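Local structure of putative sugar isomerase (Parabacteroides distasonis, 3LMZ) at the interface of chains A and B. The protein probably isomerises sugars or related carbohydrates on a xylose isomerase-like TIM barrel. Coordinates in Å, arbitrary orientation; residue numbers count along the deposited sequence, not the author numbering. Chains: chain A/B, Putative sugar isomerase.

Contact 1: the interface of chains A and B. Residues chain A 204, 235, 238, 241-242; chain B 41.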
loop_
_atom_site.group_PDB
_atom_site.type_symbol
_atom_site.label_atom_id
_atom_site.label_comp_id
_atom_site.label_asym_id
_atom_site.label_seq_id
_atom_site.Cartn_x
_atom_site.Cartn_y
_atom_site.Cartn_z
ATOM N N GLU A 204 7.186 7.381 1.124
ATOM C CA GLU A 204 6.322 6.312 0.627
ATOM C C GLU A 204 5.849 6.698 -0.771
ATOM O O GLU A 204 5.481 7.833 -0.989
ATOM C CB GLU A 204 5.123 6.152 1.576
ATOM C CG GLU A 204 5.492 5.605 2.914
ATOM C CD GLU A 204 5.884 6.644 3.964
ATOM O OE1 GLU A 204 6.286 7.792 3.651
ATOM O OE2 GLU A 204 5.828 6.313 5.198
ATOM N N ASP A 235 13.041 4.862 7.057
ATOM C CA ASP A 235 12.761 4.002 8.187
ATOM C C ASP A 235 13.452 2.622 8.065
ATOM O O ASP A 235 12.859 1.576 8.284
ATOM C CB ASP A 235 11.258 3.803 8.346
ATOM C CG ASP A 235 10.541 5.080 8.724
ATOM O OD1 ASP A 235 11.126 5.970 9.404
ATOM O OD2 ASP A 235 9.360 5.218 8.345
ATOM N N ASP A 238 13.084 -0.291 10.402
ATOM C CA ASP A 238 11.716 -0.857 10.526
ATOM C C ASP A 238 10.840 -0.400 9.360
ATOM O O ASP A 238 9.926 0.376 9.548
ATOM C CB ASP A 238 11.104 -0.497 11.897
ATOM C CG ASP A 238 9.766 -1.167 12.147
ATOM O OD1 ASP A 238 9.414 -2.106 11.421
ATOM O OD2 ASP A 238 9.044 -0.712 13.079
ATOM N N LEU A 241 6.082 -1.200 7.088
ATOM C CA LEU A 241 4.864 -0.466 6.833
ATOM C C LEU A 241 4.954 0.429 5.587
ATOM O O LEU A 241 4.017 0.550 4.805
ATOM C CB LEU A 241 4.471 0.338 8.086
ATOM C CG LEU A 241 2.998 0.652 8.301
ATOM C CD1 LEU A 241 2.190 -0.557 8.789
ATOM C CD2 LEU A 241 2.960 1.798 9.285
ATOM N N GLY A 242 6.120 1.051 5.406
ATOM C CA GLY A 242 6.368 1.920 4.266
ATOM C C GLY A 242 6.568 1.175 2.958
ATOM O O GLY A 242 6.119 1.603 1.891
ATOM N N ARG B 41 1.898 6.646 11.284
ATOM C CA ARG B 41 2.867 6.287 10.237
ATOM C C ARG B 41 2.158 6.170 8.852
ATOM O O ARG B 41 2.775 6.451 7.861
ATOM C CB ARG B 41 3.601 4.973 10.584
ATOM C CG ARG B 41 4.585 5.065 11.722
ATOM C CD ARG B 41 5.403 3.750 11.836
ATOM N NE ARG B 41 6.323 3.601 10.707
ATOM C CZ ARG B 41 6.958 2.474 10.386
ATOM N NH1 ARG B 41 6.795 1.401 11.126
ATOM N NH2 ARG B 41 7.765 2.411 9.349
HETATM O O HOH W 1 5.441 7.516 7.608
HETATM O O HOH W 2 7.131 -1.285 9.898
HETATM O O HOH W 3 7.169 6.228 9.465
#

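Contact 2: the interface of chains A and B. Residues chain A 41-43, 248, 251; chain B 207, 245.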
loop_
_atom_site.group_PDB
_atom_site.type_symbol
_atom_site.label_atom_id
_atom_site.label_comp_id
_atom_site.label_asym_id
_atom_site.label_seq_id
_atom_site.Cartn_x
_atom_site.Cartn_y
_atom_site.Cartn_z
ATOM N N ARG A 41 4.612 -12.352 1.121
ATOM C CA ARG A 41 3.379 -11.763 1.666
ATOM C C ARG A 41 2.886 -10.592 0.760
ATOM O O ARG A 41 1.707 -10.380 0.680
ATOM C CB ARG A 41 3.589 -11.275 3.116
ATOM C CG ARG A 41 3.743 -12.364 4.147
ATOM C CD ARG A 41 3.735 -11.760 5.578
ATOM N NE ARG A 41 2.407 -11.254 5.929
ATOM C CZ ARG A 41 2.147 -10.455 6.964
ATOM N NH1 ARG A 41 3.120 -10.092 7.768
ATOM N NH2 ARG A 41 0.926 -10.030 7.214
ATOM N N LEU A 42 3.825 -9.871 0.145
ATOM C CA LEU A 42 3.485 -8.801 -0.793
ATOM C C LEU A 42 3.182 -9.223 -2.208
ATOM O O LEU A 42 2.861 -8.405 -3.039
ATOM C CB LEU A 42 4.602 -7.761 -0.854
ATOM C CG LEU A 42 4.933 -7.003 0.405
ATOM C CD1 LEU A 42 6.334 -6.331 0.237
ATOM C CD2 LEU A 42 3.843 -6.018 0.702
ATOM N N ASP A 43 3.208 -10.530 -2.489
ATOM C CA ASP A 43 3.002 -11.054 -3.848
ATOM C C ASP A 43 4.013 -10.529 -4.856
ATOM O O ASP A 43 3.698 -10.274 -6.011
ATOM C CB ASP A 43 1.571 -10.809 -4.314
ATOM C CG ASP A 43 1.150 -11.646 -5.538
ATOM O OD1 ASP A 43 1.622 -12.805 -5.697
ATOM O OD2 ASP A 43 0.333 -11.139 -6.366
ATOM N N GLY A 248 1.454 -1.149 -2.435
ATOM C CA GLY A 248 0.037 -0.976 -2.720
ATOM C C GLY A 248 -0.282 0.160 -3.651
ATOM O O GLY A 248 -1.044 0.022 -4.557
ATOM N N LYS A 251 1.001 -0.800 -7.135
ATOM C CA LYS A 251 0.146 -1.799 -7.781
ATOM C C LYS A 251 -1.105 -1.113 -8.389
ATOM O O LYS A 251 -1.520 -1.386 -9.512
ATOM C CB LYS A 251 -0.297 -2.886 -6.812
ATOM C CG LYS A 251 0.768 -3.928 -6.477
ATOM C CD LYS A 251 0.225 -4.919 -5.429
ATOM C CE LYS A 251 1.190 -6.029 -5.097
ATOM N NZ LYS A 251 0.585 -7.026 -4.116
ATOM N N ARG B 207 -6.491 -6.745 -4.313
ATOM C CA ARG B 207 -6.310 -8.162 -4.670
ATOM C C ARG B 207 -7.619 -8.900 -4.873
ATOM O O ARG B 207 -7.610 -10.014 -5.391
ATOM C CB ARG B 207 -5.463 -8.905 -3.640
ATOM C CG ARG B 207 -4.115 -8.362 -3.481
ATOM C CD ARG B 207 -3.270 -9.303 -2.649
ATOM N NE ARG B 207 -2.005 -8.779 -2.134
ATOM C CZ ARG B 207 -1.076 -9.520 -1.582
ATOM N NH1 ARG B 207 -1.181 -10.846 -1.592
ATOM N NH2 ARG B 207 -0.029 -8.935 -1.116
ATOM N N GLU B 245 -0.443 -2.199 2.765
ATOM C CA GLU B 245 -0.676 -2.384 1.334
ATOM C C GLU B 245 -2.082 -1.946 0.960
ATOM O O GLU B 245 -2.299 -1.273 -0.042
ATOM C CB GLU B 245 -0.516 -3.856 0.927
ATOM C CG GLU B 245 -0.763 -4.113 -0.564
ATOM C CD GLU B 245 -0.587 -5.565 -1.004
ATOM O OE1 GLU B 245 0.080 -6.328 -0.237
ATOM O OE2 GLU B 245 -1.058 -5.867 -2.121
#

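Contact 1: the interface of chains A and B
A:Leu241, in the first turn of helix 240-256, lays its side chain against the aliphatic stem of B:Arg41, the last residue of helix 32-41. The nearest approach joins methyl CD2 of the leucine to CB of the arginine at 3.5 Å, and the same methyl also touches CD. Leucine suits this place because its branched end can follow a long methylene chain. CG of A:Leu241 lies anti to the backbone N (chi1 -153°), well short of a fully staggered position, and this torsion together with chi2 sets CD2 along the arginine stem; CB itself lies over the rim of one guanidinium face.

The arginine chain runs straight through chi2 and then bends at chi3 (70°), turning its head over the leucine toward the loop that precedes helix 240-256. There NH2 donates to the backbone O of A:Asp238 at 3.0 Å, approached nearly along the C=O axis though tilted out of the guanidinium plane. The same nitrogen makes a weak, 3.4 Å bond to OD2 of A:Asp235, whose carboxylate stands almost perpendicular to the guanidinium. NH1, the neighbouring nitrogen, forms a loose salt bridge with OD2 of A:Asp238, 3.7 Å away. Two aspartates thus supply negative charge for the arginine without either clamping it in a flat, paired arrangement.

Water completes the rim. Water 2 links NH1 to OD1 of A:Asp238 and to the backbone N of A:Leu241. Water 3, in the guanidinium plane, bridges NE and OD2 of A:Asp235, the bond from NE being nearly straight (162° at H). It also meets water 1, which joins OE2 of A:Glu204, at 2.7 Å, to the backbone O of B:Arg41. This small, hydrated patch fastens the end of one subunit's helix 32-41 to the start of the other's helix 240-256, and its symmetry twin repeats the join in a dimer that may be the biological form.

Contact 2: the interface of chains A and B
B:Arg207, A:Lys251 and B:Glu245 meet in a charged cluster where the carboxylate lies between an arginine of its own chain and a lysine of the other. B:Arg207 is extended from CG to NE, long enough to carry its guanidinium to the partner subunit. Its side-on grip on B:Glu245 uses NE to OE2 at 3.1 Å and NH2 to the syn lone pair of OE1 at 2.8 Å. This fixes the rotation of both flat groups, and NH2 still reaches across to the backbone O of A:Arg41 at 2.9 Å, in the carbonyl plane and on a lone pair. Arginine suits the place because its several N-H groups can serve a carboxylate and a helix-end carbonyl together. CB of A:Asp43 packs over the rim of one guanidinium face.

A:Lys251 crosses B:Glu245 at about a right angle, its chain extended beyond CG, and NZ bonds OE2 at 2.8 Å. A second bond, to the backbone O of A:Leu42 at 2.9 Å, steadies the ammonium group from its own chain. A leucine at B:Arg207 would probably leave the carbonyl of A:Arg41 without this donor and B:Glu245 free to turn away from A:Lys251.

B:Glu245 has CG anti to the backbone N (chi1 179°) and a straight chain, projecting the carboxylate from helix 240-256 toward both basic side chains. Its CG also passes CA of A:Gly248, where the lack of a side chain allows the two copies of this helix to approach closely. At OE2, A:Lys251 NZ and B:Arg207 NE arrive from opposite faces of the carboxylate plane, NZ being 43° out of it.

The centres of the C-alpha atoms of contact 1 and contact 2 lie about 15 Å apart, on one two-fold symmetric interface. Both draw on helix 240-256 and on the end of helix 32-41. The same arginine, B:Arg41 in contact 1 and A:Arg41 in contact 2, serves in each. Its side chain does most of the work in contact 1, where water 1 reaches its carbonyl, while in contact 2 that carbonyl accepts a direct bond. As every contact has its twin, each copy plays both roles. Contact 2 adds a tighter charge pair to the longer, water-assisted ones of contact 1; together they probably fix how the barrels are set.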